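Vascular endothelial growth factor homolog (Orf virus, PDB 2GNN) acts as a disulfide-linked homodimeric growth factor that binds vascular endothelial growth factor receptors and induces endothelial proliferation. Local coordinates at residues V72-L76 and M87-F92. Residue numbers count along the deposited sequence, not the author numbering.
Sequences VTMEL and MQRLSF. Unlike the reference sequence in segment 72-76: Thr73 (reference Ser).
This is one of the long antiparallel β-hairpins of the cystine-knot fold that VEGF shares with PDGF: build 72-76 and 87-92 as two extended strands running at 150° to each other, axes 4.5 Å apart at closest approach. Val72 faces Phe92, Met74 faces Leu90 and Leu76 faces Gln88 as hydrogen-bonded pairs, each closed by two bonds, from Val72 N to Phe92 O (2.8 Å) at one end to Gln88 N to Leu76 O (2.9 Å) at the other. Between them sit the non-hydrogen-bonded pairs Thr73-Ser91 and Glu75-Arg89. One face, carrying Val72, Met74, Leu76, Leu90 and Phe92, is apolar except for Gln88 at its end, whose OE1 is hydrogen-bonded to Gln41 NE2 and Ala79 N. The Phe92 ring is its main bump. With chi1 at m the ring lies back along its own strand, its flank against Met74 (Met74 CB to Phe92 CE1 3.7 Å) and its CZ end pointing into the notch bordered by Leu76 and Leu90, where Leu76 CD1 touches Leu90 CD1 at 3.8 Å. Strand 47-54 covers this side through Val48 and Leu50; a strand of the second subunit continues the sheet in parallel from Thr73 and Met74. The other face, with Thr73, Glu75, Arg89 and Ser91, is more polar and more exposed: Thr73 CG2 rests on Arg89 CB (3.6 Å). At the ladder's end the CA-to-CB bond of Met87 points sideways, and its m, m, m side chain curls round so that Met87 CE comes 3.7 Å from Glu75 CG. Finally, extend Met74 as m, t, t, which sets its SD 4.4 Å from the Phe92 ring centroid, 28° off the normal, as an oblique Met-aromatic contact.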
loop_
_atom_site.group_PDB
_atom_site.type_symbol
_atom_site.label_atom_id
_atom_site.label_comp_id
_atom_site.label_asym_id
_atom_site.label_seq_id
_atom_site.Cartn_x
_atom_site.Cartn_y
_atom_site.Cartn_z
ATOM N N VAL B 72 -16.109 -6.676 -0.823
ATOM C CA VAL B 72 -16.595 -5.359 -1.226
ATOM C C VAL B 72 -16.691 -5.289 -2.737
ATOM O O VAL B 72 -15.810 -5.780 -3.444
ATOM C CB VAL B 72 -15.707 -4.202 -0.697
ATOM C CG1 VAL B 72 -15.670 -4.193 0.820
ATOM C CG2 VAL B 72 -14.323 -4.309 -1.236
ATOM N N THR B 73 -17.776 -4.687 -3.215
ATOM C CA THR B 73 -18.037 -4.526 -4.648
ATOM C C THR B 73 -17.538 -3.151 -5.106
ATOM O O THR B 73 -17.881 -2.137 -4.505
ATOM C CB THR B 73 -19.558 -4.668 -4.949
ATOM O OG1 THR B 73 -20.043 -5.908 -4.422
ATOM C CG2 THR B 73 -19.846 -4.625 -6.435
ATOM N N MET B 74 -16.731 -3.123 -6.163
ATOM C CA MET B 74 -16.298 -1.866 -6.772
ATOM C C MET B 74 -16.708 -1.763 -8.231
ATOM O O MET B 74 -16.554 -2.720 -8.992
ATOM C CB MET B 74 -14.783 -1.720 -6.667
ATOM C CG MET B 74 -14.271 -1.619 -5.244
ATOM S SD MET B 74 -12.486 -1.468 -5.225
ATOM C CE MET B 74 -12.196 -1.796 -3.497
ATOM N N GLU B 75 -17.217 -0.602 -8.635
ATOM C CA GLU B 75 -17.464 -0.363 -10.053
ATOM C C GLU B 75 -16.219 0.142 -10.793
ATOM O O GLU B 75 -15.645 1.163 -10.427
ATOM C CB GLU B 75 -18.668 0.551 -10.279
ATOM C CG GLU B 75 -19.229 0.373 -11.684
ATOM C CD GLU B 75 -20.637 0.893 -11.865
ATOM O OE1 GLU B 75 -20.935 2.020 -11.395
ATOM O OE2 GLU B 75 -21.438 0.171 -12.508
ATOM N N LEU B 76 -15.806 -0.609 -11.811
ATOM C CA LEU B 76 -14.623 -0.342 -12.625
ATOM C C LEU B 76 -15.086 -0.219 -14.057
ATOM O O LEU B 76 -16.174 -0.651 -14.384
ATOM C CB LEU B 76 -13.688 -1.547 -12.618
ATOM C CG LEU B 76 -12.847 -1.941 -11.424
ATOM C CD1 LEU B 76 -12.320 -3.275 -11.756
ATOM C CD2 LEU B 76 -11.696 -0.997 -11.254
ATOM N N MET B 87 -18.916 -0.772 -18.018
ATOM C CA MET B 87 -18.734 -0.877 -16.570
ATOM C C MET B 87 -18.896 -2.331 -16.085
ATOM O O MET B 87 -19.649 -3.104 -16.680
ATOM C CB MET B 87 -19.704 0.054 -15.835
ATOM C CG MET B 87 -19.612 1.544 -16.254
ATOM S SD MET B 87 -17.916 2.182 -16.176
ATOM C CE MET B 87 -17.671 2.393 -14.422
ATOM N N GLN B 88 -18.162 -2.685 -15.028
ATOM C CA GLN B 88 -18.287 -3.971 -14.349
ATOM C C GLN B 88 -18.268 -3.771 -12.851
ATOM O O GLN B 88 -17.339 -3.155 -12.343
ATOM C CB GLN B 88 -17.094 -4.848 -14.691
ATOM C CG GLN B 88 -17.100 -5.411 -16.066
ATOM C CD GLN B 88 -15.925 -6.307 -16.279
ATOM O OE1 GLN B 88 -14.959 -5.940 -16.946
ATOM N NE2 GLN B 88 -15.987 -7.502 -15.705
ATOM N N ARG B 89 -19.281 -4.267 -12.139
ATOM C CA ARG B 89 -19.179 -4.382 -10.680
ATOM C C ARG B 89 -18.453 -5.681 -10.349
ATOM O O ARG B 89 -18.909 -6.759 -10.731
ATOM C CB ARG B 89 -20.542 -4.364 -9.988
ATOM C CG ARG B 89 -21.490 -3.266 -10.420
ATOM C CD ARG B 89 -22.619 -3.834 -11.279
ATOM N NE ARG B 89 -23.877 -3.981 -10.539
ATOM C CZ ARG B 89 -24.875 -4.801 -10.879
ATOM N NH1 ARG B 89 -24.782 -5.587 -11.949
ATOM N NH2 ARG B 89 -25.974 -4.843 -10.132
ATOM N N LEU B 90 -17.326 -5.579 -9.654
ATOM C CA LEU B 90 -16.547 -6.751 -9.266
ATOM C C LEU B 90 -16.341 -6.797 -7.756
ATOM O O LEU B 90 -16.448 -5.782 -7.085
ATOM C CB LEU B 90 -15.214 -6.766 -10.000
ATOM C CG LEU B 90 -15.279 -6.887 -11.526
ATOM C CD1 LEU B 90 -13.901 -6.703 -12.143
ATOM C CD2 LEU B 90 -15.914 -8.218 -11.974
ATOM N N SER B 91 -16.067 -7.984 -7.223
ATOM C CA SER B 91 -15.968 -8.203 -5.781
ATOM C C SER B 91 -14.511 -8.363 -5.401
ATOM O O SER B 91 -13.739 -8.981 -6.140
ATOM C CB SER B 91 -16.754 -9.457 -5.393
ATOM O OG SER B 91 -16.766 -9.681 -3.990
ATOM N N PHE B 92 -14.133 -7.788 -4.261
ATOM C CA PHE B 92 -12.747 -7.827 -3.783
ATOM C C PHE B 92 -12.718 -8.196 -2.310
ATOM O O PHE B 92 -13.619 -7.848 -1.549
ATOM C CB PHE B 92 -12.054 -6.465 -3.981
ATOM C CG PHE B 92 -12.035 -5.996 -5.408
ATOM C CD1 PHE B 92 -13.142 -5.352 -5.960
ATOM C CD2 PHE B 92 -10.932 -6.223 -6.204
ATOM C CE1 PHE B 92 -13.140 -4.950 -7.289
ATOM C CE2 PHE B 92 -10.923 -5.820 -7.537
ATOM C CZ PHE B 92 -12.033 -5.171 -8.069
#